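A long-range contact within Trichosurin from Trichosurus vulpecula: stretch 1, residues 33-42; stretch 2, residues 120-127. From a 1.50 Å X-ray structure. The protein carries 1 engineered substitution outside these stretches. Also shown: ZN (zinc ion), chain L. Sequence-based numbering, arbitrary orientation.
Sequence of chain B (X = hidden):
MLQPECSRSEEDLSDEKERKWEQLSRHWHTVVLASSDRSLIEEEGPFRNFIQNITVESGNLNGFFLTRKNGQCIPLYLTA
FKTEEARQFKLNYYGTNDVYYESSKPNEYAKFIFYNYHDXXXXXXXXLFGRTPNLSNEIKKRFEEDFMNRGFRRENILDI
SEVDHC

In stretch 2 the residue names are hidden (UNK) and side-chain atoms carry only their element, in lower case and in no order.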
# COMPACT_ATOMS: atom_id res chain seq x y z
N LEU B 33 11.01 -13.26 -1.17
CA LEU B 33 10.41 -12.44 -0.13
C LEU B 33 11.23 -11.15 -0.13
O LEU B 33 12.43 -11.18 -0.38
CB LEU B 33 10.54 -13.11 1.24
CG LEU B 33 9.73 -14.38 1.52
CD1 LEU B 33 10.13 -14.97 2.87
CD2 LEU B 33 8.25 -14.06 1.49
N ALA B 34 10.57 -10.03 0.12
CA ALA B 34 11.26 -8.75 0.16
C ALA B 34 10.51 -7.89 1.15
O ALA B 34 9.29 -7.99 1.28
CB ALA B 34 11.27 -8.10 -1.22
N SER B 35 11.24 -7.06 1.88
CA SER B 35 10.59 -6.22 2.87
C SER B 35 11.37 -4.97 3.19
O SER B 35 12.59 -4.94 3.03
CB SER B 35 10.35 -6.99 4.16
OG SER B 35 9.70 -6.19 5.14
N SER B 36 10.65 -3.96 3.65
CA SER B 36 11.26 -2.71 4.05
C SER B 36 12.03 -2.95 5.35
O SER B 36 12.95 -2.20 5.68
CB SER B 36 10.17 -1.64 4.25
OG SER B 36 9.11 -2.14 5.05
N ASP B 37 11.66 -4.01 6.07
CA ASP B 37 12.34 -4.38 7.31
C ASP B 37 12.76 -5.84 7.16
O ASP B 37 11.93 -6.75 7.31
CB ASP B 37 11.41 -4.23 8.51
CG ASP B 37 12.13 -4.40 9.84
OD1 ASP B 37 13.03 -5.26 9.92
OD2 ASP B 37 11.79 -3.67 10.79
N ARG B 38 14.04 -6.07 6.88
CA ARG B 38 14.54 -7.43 6.68
C ARG B 38 14.28 -8.39 7.83
O ARG B 38 14.10 -9.59 7.60
CB ARG B 38 16.03 -7.41 6.35
CG ARG B 38 16.56 -8.77 5.89
CD ARG B 38 17.71 -8.64 4.91
NE ARG B 38 18.90 -8.04 5.50
CZ ARG B 38 19.80 -8.71 6.22
NH1 ARG B 38 19.64 -10.01 6.44
NH2 ARG B 38 20.86 -8.08 6.72
N SER B 39 14.25 -7.89 9.06
CA SER B 39 14.02 -8.78 10.20
C SER B 39 12.67 -9.47 10.08
O SER B 39 12.48 -10.57 10.61
CB SER B 39 14.09 -8.00 11.52
OG SER B 39 12.91 -7.25 11.75
N LEU B 40 11.73 -8.85 9.38
CA LEU B 40 10.40 -9.42 9.21
C LEU B 40 10.41 -10.71 8.39
O LEU B 40 9.53 -11.55 8.57
CB LEU B 40 9.47 -8.42 8.54
CG LEU B 40 9.11 -7.17 9.34
CD1 LEU B 40 8.23 -6.27 8.48
CD2 LEU B 40 8.40 -7.56 10.62
N ILE B 41 11.38 -10.85 7.49
CA ILE B 41 11.44 -12.03 6.65
C ILE B 41 12.64 -12.93 6.88
O ILE B 41 12.82 -13.93 6.18
CB ILE B 41 11.36 -11.66 5.15
CG1 ILE B 41 12.43 -10.61 4.79
CG2 ILE B 41 9.97 -11.12 4.83
CD1 ILE B 41 12.51 -10.30 3.29
N GLU B 42 13.46 -12.59 7.87
CA GLU B 42 14.63 -13.40 8.21
C GLU B 42 14.15 -14.47 9.18
O GLU B 42 12.98 -14.50 9.55
CB GLU B 42 15.70 -12.55 8.90
CG GLU B 42 16.37 -11.51 8.01
CD GLU B 42 17.43 -10.71 8.75
OE1 GLU B 42 18.41 -11.32 9.22
OE2 GLU B 42 17.29 -9.48 8.85
N UNK B 120 1.37 1.07 15.03
CA UNK B 120 1.42 2.38 14.40
C UNK B 120 2.49 2.58 13.34
O UNK B 120 2.63 3.67 12.79
N UNK B 121 3.25 1.52 13.04
CA UNK B 121 4.30 1.61 12.04
C UNK B 121 3.90 0.84 10.79
O UNK B 121 3.27 -0.21 10.87
n UNK B 121 10.44 0.07 11.58
c UNK B 121 6.77 1.17 11.59
c UNK B 121 8.05 0.56 12.13
c UNK B 121 9.17 0.68 11.10
c UNK B 121 5.61 1.02 12.57
N UNK B 122 4.26 1.38 9.63
CA UNK B 122 3.94 0.74 8.37
C UNK B 122 5.16 0.07 7.76
O UNK B 122 6.26 0.63 7.75
c UNK B 122 3.41 1.75 7.33
c UNK B 122 2.29 2.58 7.92
c UNK B 122 2.95 1.02 6.08
N UNK B 123 4.96 -1.15 7.26
CA UNK B 123 6.03 -1.85 6.58
C UNK B 123 5.46 -2.51 5.36
O UNK B 123 4.25 -2.75 5.29
c UNK B 123 7.84 -2.37 8.27
n UNK B 123 7.70 -2.39 9.57
c UNK B 123 6.67 -2.92 7.47
o UNK B 123 8.85 -1.92 7.71
N UNK B 124 6.31 -2.76 4.39
CA UNK B 124 5.85 -3.41 3.19
C UNK B 124 6.57 -4.74 3.08
O UNK B 124 7.78 -4.84 3.30
c UNK B 124 5.49 -3.23 0.71
c UNK B 124 6.11 -2.56 1.93
c UNK B 124 7.60 -2.36 1.72
N UNK B 125 5.81 -5.78 2.77
CA UNK B 125 6.36 -7.11 2.59
C UNK B 125 5.82 -7.57 1.25
O UNK B 125 4.61 -7.61 1.04
c UNK B 125 5.90 -8.10 3.70
c UNK B 125 6.50 -9.48 3.45
c UNK B 125 6.33 -7.60 5.07
N UNK B 126 6.73 -7.90 0.34
CA UNK B 126 6.34 -8.35 -0.99
C UNK B 126 6.64 -9.84 -1.10
O UNK B 126 7.71 -10.30 -0.68
c UNK B 126 7.10 -7.57 -2.05
N UNK B 127 5.70 -10.58 -1.65
CA UNK B 127 5.84 -12.02 -1.81
C UNK B 127 5.71 -12.41 -3.27
O UNK B 127 4.80 -11.95 -3.94
n UNK B 127 4.49 -11.30 0.91
c UNK B 127 4.81 -12.51 0.48
o UNK B 127 5.15 -13.42 1.23
c UNK B 127 4.73 -12.74 -1.02
ZN ZN L . 12.51 -3.88 12.64
O HOH W 1 9.43 -2.44 11.31

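Position 120 has no side-chain atoms. Its phi is positive, 77°, which by itself favours glycine, and it makes no contact with stretch 1. It is Gly120.

Position 121 carries four carbons in a row ending in a nitrogen. The chain is fully extended, with all four chi angles t. Its nitrogen lies 4.1 Å from Asp37 OD2, and water 1 bridges the two. This is Lys121; its NZ donates to the water (2.7 Å).

Position 122 has three side-chain carbons, one carrying the other two. It points away from stretch 1 and touches nothing there. A beta-branched, all-carbon side chain of this size is Val122.

Position 123 has two carbons, the second carrying one oxygen and one nitrogen. The oxygen is 2.7 Å from Ser36 OG, and the nitrogen is 2.5 Å from water 1. That is a carboxamide bonded directly to CB, so the residue is Asn123. Ser36 OG donates to Asn123 OD1, ND2 donates to the water, and Asn123 CB packs 3.8 Å from Leu40 CD1.

Position 124 has again one carbon carrying two. One branch comes 3.7 Å from Ser36 OG. It is Val124. Its backbone N donates to Ser36 OG (2.9 Å), and its O accepts from Ser36 N (3.0 Å).

Position 125 shows the same three-carbon fork. Its branches approach Leu40 and Ile41. It is Val125, with CG2 4.1 Å from Leu40 CD1 and CG1 4.1 Å from Ile41 CG2.

Position 126 has a single side-chain carbon, 4.3 Å from Ala34 CB. It is Ala126. Ala34 N donates to Ala126 O (3.0 Å), and Ala126 N donates to Ala34 O (2.7 Å).

Position 127 has two carbons, the second carrying one oxygen and one nitrogen. The oxygen is 3.2 Å from Leu33 CD2. It is Asn127.

The contact works as a short antiparallel strand pair extended by a turn. Ala34 and Ala126 form the hydrogen-bonded pair, with their methyls on one face. Leu33, Ser35, Val125 and Asn127 point to the other. Beyond Ser35 the chain leaves the strand, but Ser36 keeps the link: its backbone N and its OG both bond Val124, and its OG also reaches Asn123. Asp37 N donates to Ser35 OG (3.1 Å), bracing the turn. Leu40 and Ile41 then pack against Val125. At the outer end, water 1 accepts from Lys121 NZ (2.7 Å) and Asn123 ND2 (2.5 Å) and donates to Asp37 OD2 (2.7 Å), so it joins all three. The same OD2 binds the zinc ion at 2.0 Å.

Stretch 2 120-127: GKVNVVAN
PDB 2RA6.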